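Cry23AA1 (Bacillus thuringiensis, PDB 4RHZ) probably acts as an insecticidal, pore-forming toxin of the aerolysin family together with its partner Cry37Aa1, and binds zinc. Local coordinates at residues A[141-146]-A[231-236]; A[54-59]-A[149-154]; A[47-52]-A[103-108]. All coordinates share one frame; numbering follows the deposited sequence. Where two conformers were deposited one is given.

Contact 1: A[141-146]-A[231-236]; sequences TIPPKT and VTEYPL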
loop_
_atom_site.group_PDB
_atom_site.type_symbol
_atom_site.label_atom_id
_atom_site.label_comp_id
_atom_site.label_asym_id
_atom_site.label_seq_id
_atom_site.Cartn_x
_atom_site.Cartn_y
_atom_site.Cartn_z
ATOM N N THR A 141 29.370 4.096 -17.145
ATOM C CA THR A 141 30.743 4.486 -17.381
ATOM C C THR A 141 31.424 4.680 -16.039
ATOM O O THR A 141 31.022 5.545 -15.261
ATOM C CB THR A 141 30.777 5.791 -18.167
ATOM O OG1 THR A 141 30.180 5.563 -19.443
ATOM C CG2 THR A 141 32.228 6.274 -18.362
ATOM N N ILE A 142 32.432 3.867 -15.784
ATOM C CA ILE A 142 33.192 3.983 -14.553
ATOM C C ILE A 142 34.517 4.763 -14.740
ATOM O O ILE A 142 35.459 4.220 -15.344
ATOM C CB ILE A 142 33.548 2.604 -14.014
ATOM C CG1 ILE A 142 32.270 1.743 -13.966
ATOM C CG2 ILE A 142 34.213 2.757 -12.654
ATOM C CD1 ILE A 142 32.530 0.347 -13.704
ATOM N N PRO A 143 34.623 5.979 -14.170
ATOM C CA PRO A 143 35.900 6.661 -14.289
ATOM C C PRO A 143 37.060 5.842 -13.760
ATOM O O PRO A 143 36.873 4.851 -13.084
ATOM C CB PRO A 143 35.721 7.952 -13.462
ATOM C CG PRO A 143 34.224 8.240 -13.575
ATOM C CD PRO A 143 33.622 6.805 -13.484
ATOM N N PRO A 144 38.272 6.261 -14.120
ATOM C CA PRO A 144 39.499 5.546 -13.795
ATOM C C PRO A 144 39.677 5.591 -12.308
ATOM O O PRO A 144 39.329 6.584 -11.721
ATOM C CB PRO A 144 40.609 6.398 -14.454
ATOM C CG PRO A 144 39.911 7.346 -15.430
ATOM C CD PRO A 144 38.490 7.496 -14.928
ATOM N N LYS A 145 40.259 4.560 -11.715
ATOM C CA LYS A 145 40.519 4.547 -10.274
ATOM C C LYS A 145 39.209 4.807 -9.467
ATOM O O LYS A 145 39.197 5.567 -8.524
ATOM C CB LYS A 145 41.625 5.591 -9.893
ATOM C CG LYS A 145 42.952 5.463 -10.684
ATOM C CD LYS A 145 43.663 4.153 -10.429
ATOM C CE LYS A 145 44.903 4.012 -11.338
ATOM N NZ LYS A 145 45.534 2.664 -11.037
ATOM N N THR A 146 38.108 4.193 -9.860
ATOM C CA THR A 146 36.836 4.427 -9.181
ATOM C C THR A 146 36.106 3.108 -9.142
ATOM O O THR A 146 36.233 2.271 -10.050
ATOM C CB THR A 146 36.010 5.462 -9.953
ATOM O OG1 THR A 146 36.776 6.669 -10.018
ATOM C CG2 THR A 146 34.690 5.759 -9.282
ATOM N N VAL A 231 23.019 4.087 -8.388
ATOM C CA VAL A 231 24.478 3.946 -8.669
ATOM C C VAL A 231 25.280 4.926 -7.875
ATOM O O VAL A 231 25.099 6.165 -7.996
ATOM C CB VAL A 231 24.796 4.104 -10.161
ATOM C CG1 VAL A 231 26.352 3.925 -10.411
ATOM C CG2 VAL A 231 24.024 3.024 -11.001
ATOM N N THR A 232 26.181 4.372 -7.069
ATOM C CA THR A 232 27.177 5.185 -6.350
ATOM C C THR A 232 28.621 5.032 -6.882
ATOM O O THR A 232 29.149 3.911 -6.934
ATOM C CB THR A 232 27.156 4.848 -4.807
ATOM O OG1 THR A 232 25.820 5.109 -4.302
ATOM C CG2 THR A 232 28.064 5.738 -4.084
ATOM N N GLU A 233 29.269 6.144 -7.254
ATOM C CA GLU A 233 30.712 6.065 -7.652
ATOM C C GLU A 233 31.521 6.586 -6.515
ATOM O O GLU A 233 31.212 7.625 -6.011
ATOM C CB GLU A 233 31.061 6.970 -8.829
ATOM C CG GLU A 233 30.178 6.911 -9.987
ATOM C CD GLU A 233 30.626 7.824 -11.192
ATOM O OE1 GLU A 233 31.659 8.590 -11.118
ATOM O OE2 GLU A 233 29.920 7.760 -12.218
ATOM N N TYR A 234 32.558 5.866 -6.142
ATOM C CA TYR A 234 33.448 6.319 -5.137
ATOM C C TYR A 234 34.899 6.089 -5.564
ATOM O O TYR A 234 35.243 5.115 -6.234
ATOM C CB TYR A 234 33.194 5.634 -3.819
ATOM C CG TYR A 234 33.623 6.500 -2.667
ATOM C CD1 TYR A 234 32.772 7.506 -2.173
ATOM C CD2 TYR A 234 34.875 6.331 -2.066
ATOM C CE1 TYR A 234 33.152 8.307 -1.097
ATOM C CE2 TYR A 234 35.264 7.133 -0.994
ATOM C CZ TYR A 234 34.398 8.125 -0.528
ATOM O OH TYR A 234 34.759 8.913 0.520
ATOM N N PRO A 235 35.765 7.046 -5.227
ATOM C CA PRO A 235 37.224 6.925 -5.572
ATOM C C PRO A 235 37.885 5.721 -4.953
ATOM O O PRO A 235 37.617 5.393 -3.793
ATOM C CB PRO A 235 37.838 8.183 -4.953
ATOM C CG PRO A 235 36.625 9.082 -4.493
ATOM C CD PRO A 235 35.369 8.466 -5.095
ATOM N N LEU A 236 38.701 5.014 -5.730
ATOM C CA LEU A 236 39.610 4.040 -5.122
ATOM C C LEU A 236 40.833 4.696 -4.433
ATOM O O LEU A 236 41.278 5.769 -4.828
ATOM C CB LEU A 236 40.045 3.008 -6.144
ATOM C CG LEU A 236 38.967 1.956 -6.389
ATOM C CD1 LEU A 236 39.283 1.228 -7.707
ATOM C CD2 LEU A 236 38.851 0.984 -5.133
#
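E233 is the first residue of 231-236 to reach across to 141-146. Its CG is anti to the carbonyl carbon; the extended E233 side chain crosses that of P143 at about a right angle and brings its carboxylate to the ring. E233 OE1 touches P143 CD at 3.6 Å, oxygen against ring methylene. Nearer the backbone, E233 CB lies 3.9 Å from T146 CG2, so stem and tip of this one side chain meet T146 and P143. At Y234 the backbone does the touching: the CA of T146 makes a CA-H...O contact with Y234 O at 3.4 Å, and the T146 methyl CG2 presses on that oxygen at 3.2 Å. The CB of Y234 points away from 141-146; one ring face is taken by P235 CD, and the OH bonds D35 of the chain of Cry37AA1. P235 and T146 form an antiparallel non-hydrogen-bonded pair, with 4.4 Å between P235 CA and T146 CA. The bond follows one residue later, where L236 N donates to K145 O over 2.9 Å. It is fairly straight (163° at the hydrogen), although the donor stands well above the carbonyl plane. L236 CD1 then lies 3.8 Å from T146 N. K145 has left-handed backbone torsions (phi 55°, psi 43°) and sends NZ to T62 O, whereas T146 OG1 bonds S243 OG. With K145 and T146 both facing N61, the geometry fits a G1 beta bulge, here where the chain turns from strand 126-142 into strand 146-179 of an aerolysin-type sheet.

Contact 2: A[54-59]-A[149-154]; sequences LTTKRV and EAAYII
L54 carries CG anti to the carbonyl carbon (chi1 -50°), while I154 holds CG2 in the crowded position between its backbone N and carbonyl carbon; the two side chains cross obliquely, with L54 CD1 on I154 CG2 at 3.8 Å. The same L54 methyl CD1 reaches Y152 CD2 at 4.1 Å. In T56 it is OG1 that takes the crowded position (chi1 64°), which leaves CG2 to meet A151 CB at 3.5 Å. The backbones form an antiparallel ladder. K57 and A150 are a hydrogen-bonded pair: K57 N reaches A150 O at 2.7 Å, and A150 N returns to K57 O at 2.7 Å, both donors in the carbonyl planes. Non-hydrogen-bonded pairs flank it, T56 with A151 and R58 with E149. Toward L54 the register slips. Y152 O accepts L54 N at 2.8 Å, yet Y152 N gives its proton to T55 O at 2.9 Å, both bonds nearly along the C=O axes. L54 and T55 thus stand opposite the single residue Y152 and, with L54 psi at -57°, fit a classic beta bulge. R58 and E149 attract at most through charge, because E149 OE2 lies well out of the guanidinium plane and no N-H points at it; R58 NE instead forms a salt bridge with D60. K57 NZ bonds S72 O, while the Y152 ring stacks on F73 and its OH bonds D136. Strand 146-179 is gripped along its other edge by strand 211-235, through E149 with T232 and A151 with Q230, and so lies between 50-61 and 211-235 in the sheet.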
loop_
_atom_site.group_PDB
_atom_site.type_symbol
_atom_site.label_atom_id
_atom_site.label_comp_id
_atom_site.label_asym_id
_atom_site.label_seq_id
_atom_site.Cartn_x
_atom_site.Cartn_y
_atom_site.Cartn_z
ATOM N N LEU A 54 17.555 -4.775 -2.840
ATOM C CA LEU A 54 17.640 -6.237 -3.000
ATOM C C LEU A 54 19.012 -6.849 -3.067
ATOM O O LEU A 54 19.266 -7.760 -2.248
ATOM C CB LEU A 54 16.817 -6.759 -4.184
ATOM C CG LEU A 54 15.386 -6.167 -4.103
ATOM C CD1 LEU A 54 14.718 -6.465 -5.401
ATOM C CD2 LEU A 54 14.587 -6.728 -2.884
ATOM N N THR A 55 19.868 -6.409 -4.032
ATOM C CA THR A 55 21.294 -6.801 -4.062
ATOM C C THR A 55 21.998 -5.663 -4.685
ATOM O O THR A 55 21.373 -4.757 -5.222
ATOM C CB THR A 55 21.669 -7.797 -5.138
ATOM O OG1 THR A 55 20.584 -7.996 -6.030
ATOM C CG2 THR A 55 22.300 -9.010 -4.649
ATOM N N THR A 56 23.323 -5.765 -4.672
ATOM C CA THR A 56 24.128 -4.787 -5.303
ATOM C C THR A 56 25.222 -5.471 -6.127
ATOM O O THR A 56 25.699 -6.594 -5.819
ATOM C CB THR A 56 24.766 -3.832 -4.268
ATOM O OG1 THR A 56 25.623 -4.637 -3.478
ATOM C CG2 THR A 56 23.749 -3.261 -3.316
ATOM N N LYS A 57 25.619 -4.763 -7.170
ATOM C CA LYS A 57 26.711 -5.219 -7.999
ATOM C C LYS A 57 27.782 -4.133 -7.941
ATOM O O LYS A 57 27.496 -2.944 -8.211
ATOM C CB LYS A 57 26.192 -5.454 -9.419
ATOM C CG LYS A 57 25.452 -6.769 -9.514
ATOM C CD LYS A 57 25.080 -7.250 -10.865
ATOM C CE LYS A 57 24.359 -8.637 -10.710
ATOM N NZ LYS A 57 23.932 -9.190 -12.021
ATOM N N ARG A 58 28.971 -4.550 -7.505
ATOM C CA ARG A 58 30.083 -3.664 -7.373
ATOM C C ARG A 58 31.114 -3.953 -8.530
ATOM O O ARG A 58 31.454 -5.145 -8.829
ATOM C CB ARG A 58 30.746 -3.868 -6.002
ATOM C CG ARG A 58 31.912 -2.918 -5.758
ATOM C CD ARG A 58 32.708 -3.145 -4.405
ATOM N NE ARG A 58 34.038 -2.523 -4.458
ATOM C CZ ARG A 58 34.722 -2.001 -3.419
ATOM N NH1 ARG A 58 34.170 -1.965 -2.191
ATOM N NH2 ARG A 58 35.963 -1.482 -3.605
ATOM N N VAL A 59 31.629 -2.872 -9.122
ATOM C CA VAL A 59 32.641 -2.967 -10.204
ATOM C C VAL A 59 33.741 -1.976 -9.900
ATOM O O VAL A 59 33.484 -0.788 -9.860
ATOM C CB VAL A 59 32.085 -2.662 -11.615
ATOM C CG1 VAL A 59 33.139 -2.986 -12.719
ATOM C CG2 VAL A 59 30.799 -3.480 -11.924
ATOM N N GLU A 149 29.007 1.071 -7.003
ATOM C CA GLU A 149 28.062 0.129 -6.392
ATOM C C GLU A 149 26.726 0.397 -7.063
ATOM O O GLU A 149 26.199 1.534 -6.929
ATOM C CB GLU A 149 27.932 0.371 -4.885
ATOM C CG GLU A 149 28.892 -0.483 -4.042
ATOM C CD GLU A 149 29.109 0.019 -2.608
ATOM O OE1 GLU A 149 28.341 0.876 -2.135
ATOM O OE2 GLU A 149 30.074 -0.422 -1.947
ATOM N N ALA A 150 26.216 -0.597 -7.806
ATOM C CA ALA A 150 24.920 -0.441 -8.456
ATOM C C ALA A 150 23.971 -1.304 -7.603
ATOM O O ALA A 150 24.139 -2.557 -7.511
ATOM C CB ALA A 150 24.924 -0.894 -9.949
ATOM N N ALA A 151 23.067 -0.632 -6.905
ATOM C CA ALA A 151 22.092 -1.350 -6.009
ATOM C C ALA A 151 20.731 -1.440 -6.732
ATOM O O ALA A 151 20.247 -0.471 -7.286
ATOM C CB ALA A 151 21.966 -0.612 -4.648
ATOM N N TYR A 152 20.123 -2.608 -6.715
ATOM C CA TYR A 152 18.794 -2.790 -7.325
ATOM C C TYR A 152 17.719 -2.546 -6.263
ATOM O O TYR A 152 17.718 -3.186 -5.194
ATOM C CB TYR A 152 18.724 -4.242 -7.863
ATOM C CG TYR A 152 17.596 -4.520 -8.808
ATOM C CD1 TYR A 152 17.245 -3.590 -9.789
ATOM C CD2 TYR A 152 16.948 -5.757 -8.798
ATOM C CE1 TYR A 152 16.253 -3.873 -10.697
ATOM C CE2 TYR A 152 15.918 -6.028 -9.694
ATOM C CZ TYR A 152 15.600 -5.114 -10.616
ATOM O OH TYR A 152 14.653 -5.402 -11.531
ATOM N N ILE A 153 16.845 -1.583 -6.539
ATOM C CA ILE A 153 15.834 -1.119 -5.594
ATOM C C ILE A 153 14.449 -1.514 -6.154
ATOM O O ILE A 153 14.161 -1.214 -7.335
ATOM C CB ILE A 153 15.760 0.449 -5.487
ATOM C CG1 ILE A 153 16.963 1.149 -4.782
ATOM C CG2 ILE A 153 14.568 0.861 -4.689
ATOM C CD1 ILE A 153 17.910 0.257 -4.116
ATOM N N ILE A 154 13.600 -2.162 -5.336
ATOM C CA ILE A 154 12.194 -2.404 -5.723
ATOM C C ILE A 154 11.279 -1.536 -4.833
ATOM O O ILE A 154 11.391 -1.559 -3.593
ATOM C CB ILE A 154 11.871 -3.918 -5.739
ATOM C CG1 ILE A 154 10.667 -4.247 -6.644
ATOM C CG2 ILE A 154 11.672 -4.462 -4.353
ATOM C CD1 ILE A 154 9.431 -3.524 -6.303
#

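Contact 3: A[47-52]-A[103-108]; sequences TEPVNN and FGFVNS
A type II beta turn, F105 to S108, leaves strand 96-105 here and meets the loop that leads into strand 50-61. S108 N closes the turn on F105 O at 3.1 Å. The apolar part of the contact is a proline laid on an aromatic ring: P49 CG makes a CH-pi contact over one face of F105, 4.3 Å from the ring centroid and 26° off the normal. P49 CD adds to it, 3.8 Å from F105 CD2. The ring edge receives T47 O, in the ring plane and 3.4 Å from F105 CD2. Ring face and ring edge are thus met by residues on either side of E48. The polar part joins the turn tip to the E48 carboxylate. N107 ND2 donates over a longish 3.3 Å (155° at the hydrogen) to E48 OE2, which receives it on its anti lone pair; the oxygen stays near the amide plane, although carboxylate and amide planes are 83° apart. E48 OE1 bonds T105 of the chain of Cry37AA1, so the two oxygens link the turn to the partner protein. S108 OG is buried here without a polar partner. Beyond P49, V50 to N52 extend a parallel ladder with a strand of Cry37AA1. Together these features describe a type II turn within the loop of the 96-105/111-119 hairpin, packed against the loop that leads into strand 50-61 at the interface of the binary toxin complex.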
loop_
_atom_site.group_PDB
_atom_site.type_symbol
_atom_site.label_atom_id
_atom_site.label_comp_id
_atom_site.label_asym_id
_atom_site.label_seq_id
_atom_site.Cartn_x
_atom_site.Cartn_y
_atom_site.Cartn_z
ATOM N N THR A 47 -0.499 5.454 2.766
ATOM C CA THR A 47 0.733 4.875 3.274
ATOM C C THR A 47 1.750 5.034 2.124
ATOM O O THR A 47 1.439 4.712 0.951
ATOM C CB THR A 47 0.512 3.399 3.643
ATOM O OG1 THR A 47 -0.285 3.349 4.845
ATOM C CG2 THR A 47 1.833 2.697 3.974
ATOM N N GLU A 48 2.932 5.560 2.416
ATOM C CA GLU A 48 3.877 5.814 1.306
ATOM C C GLU A 48 4.456 4.526 0.707
ATOM O O GLU A 48 4.652 3.526 1.409
ATOM C CB GLU A 48 5.025 6.722 1.775
ATOM C CG GLU A 48 4.659 8.211 2.037
ATOM C CD GLU A 48 5.935 9.063 2.299
ATOM O OE1 GLU A 48 7.074 8.499 2.246
ATOM O OE2 GLU A 48 5.795 10.283 2.550
ATOM N N PRO A 49 4.718 4.521 -0.585
ATOM C CA PRO A 49 5.562 3.416 -1.091
ATOM C C PRO A 49 6.944 3.275 -0.403
ATOM O O PRO A 49 7.466 4.259 0.135
ATOM C CB PRO A 49 5.782 3.782 -2.587
ATOM C CG PRO A 49 4.808 4.859 -2.909
ATOM C CD PRO A 49 4.367 5.501 -1.624
ATOM N N VAL A 50 7.487 2.061 -0.391
ATOM C CA VAL A 50 8.714 1.770 0.247
ATOM C C VAL A 50 9.802 1.168 -0.742
ATOM O O VAL A 50 9.566 0.122 -1.380
ATOM C CB VAL A 50 8.523 0.801 1.477
ATOM C CG1 VAL A 50 9.886 0.436 2.091
ATOM C CG2 VAL A 50 7.615 1.471 2.571
ATOM N N ASN A 51 10.987 1.798 -0.757
ATOM C CA ASN A 51 12.130 1.365 -1.540
ATOM C C ASN A 51 12.843 0.356 -0.718
ATOM O O ASN A 51 13.234 0.649 0.388
ATOM C CB ASN A 51 13.088 2.556 -1.856
ATOM C CG ASN A 51 12.573 3.432 -3.032
ATOM O OD1 ASN A 51 11.555 3.091 -3.718
ATOM N ND2 ASN A 51 13.289 4.547 -3.310
ATOM N N ASN A 52 13.025 -0.820 -1.265
ATOM C CA ASN A 52 13.748 -1.880 -0.657
ATOM C C ASN A 52 14.984 -2.191 -1.534
ATOM O O ASN A 52 14.876 -2.405 -2.748
ATOM C CB ASN A 52 12.860 -3.170 -0.602
ATOM C CG ASN A 52 11.668 -2.980 0.374
ATOM O OD1 ASN A 52 11.818 -3.124 1.608
ATOM N ND2 ASN A 52 10.582 -2.424 -0.159
ATOM N N PHE A 103 -5.630 4.026 -8.043
ATOM C CA PHE A 103 -5.181 4.552 -6.780
ATOM C C PHE A 103 -3.877 5.364 -6.933
ATOM O O PHE A 103 -2.982 5.004 -7.708
ATOM C CB PHE A 103 -4.988 3.447 -5.761
ATOM C CG PHE A 103 -6.247 2.696 -5.385
ATOM C CD1 PHE A 103 -6.270 1.298 -5.445
ATOM C CD2 PHE A 103 -7.368 3.355 -4.940
ATOM C CE1 PHE A 103 -7.421 0.557 -5.074
ATOM C CE2 PHE A 103 -8.547 2.635 -4.577
ATOM C CZ PHE A 103 -8.566 1.230 -4.637
ATOM N N GLY A 104 -3.800 6.485 -6.224
ATOM C CA GLY A 104 -2.545 7.225 -6.077
ATOM C C GLY A 104 -1.966 7.013 -4.690
ATOM O O GLY A 104 -2.588 6.375 -3.831
ATOM N N PHE A 105 -0.783 7.547 -4.454
ATOM C CA PHE A 105 -0.171 7.504 -3.117
ATOM C C PHE A 105 0.105 8.912 -2.588
ATOM O O PHE A 105 0.609 9.736 -3.329
ATOM C CB PHE A 105 1.113 6.699 -3.173
ATOM C CG PHE A 105 0.895 5.256 -3.443
ATOM C CD1 PHE A 105 0.723 4.799 -4.733
ATOM C CD2 PHE A 105 0.853 4.352 -2.402
ATOM C CE1 PHE A 105 0.504 3.470 -4.970
ATOM C CE2 PHE A 105 0.671 3.032 -2.643
ATOM C CZ PHE A 105 0.491 2.582 -3.922
ATOM N N VAL A 106 -0.237 9.191 -1.327
ATOM C CA VAL A 106 -0.100 10.550 -0.810
ATOM C C VAL A 106 1.372 10.948 -0.796
ATOM O O VAL A 106 2.275 10.146 -0.483
ATOM C CB VAL A 106 -0.732 10.826 0.623
ATOM C CG1 VAL A 106 -2.333 10.908 0.612
ATOM C CG2 VAL A 106 -0.174 9.875 1.687
ATOM N N ASN A 107 1.568 12.210 -1.146
ATOM C CA ASN A 107 2.883 12.846 -1.252
ATOM C C ASN A 107 3.647 12.435 -2.525
ATOM O O ASN A 107 4.791 12.884 -2.701
ATOM C CB ASN A 107 3.742 12.693 0.043
ATOM C CG ASN A 107 2.957 13.037 1.366
ATOM O OD1 ASN A 107 2.202 14.026 1.427
ATOM N ND2 ASN A 107 3.164 12.217 2.429
ATOM N N SER A 108 3.050 11.629 -3.418
ATOM C CA SER A 108 3.740 11.298 -4.698
ATOM C C SER A 108 2.903 11.118 -5.965
ATOM O O SER A 108 1.782 11.611 -6.068
ATOM C CB SER A 108 4.717 10.135 -4.564
ATOM O OG SER A 108 4.088 8.985 -4.047
#

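Contacts 1 and 2 are immediate neighbours, their centres 14 Å apart. They are joined by a probable hydrogen bond from T232 N to E149 O (2.8 Å) and by packing of I142 CD1 on V59 CG1 (3.5 Å). Contact 3 takes up the start of strand 50-61, which contact 2 continues; I154 N reaches N52 O at 2.9 Å, again a probable hydrogen bond, although the centres of contacts 2 and 3 are 22 Å apart. Contacts 1 and 3 do not touch, their nearest atoms being about 11 Å apart. The zinc bound by H79, E130 and H132 belongs to none of the three: the I154 side chain stays about 11 Å from the ion and that of F105 about 13 Å.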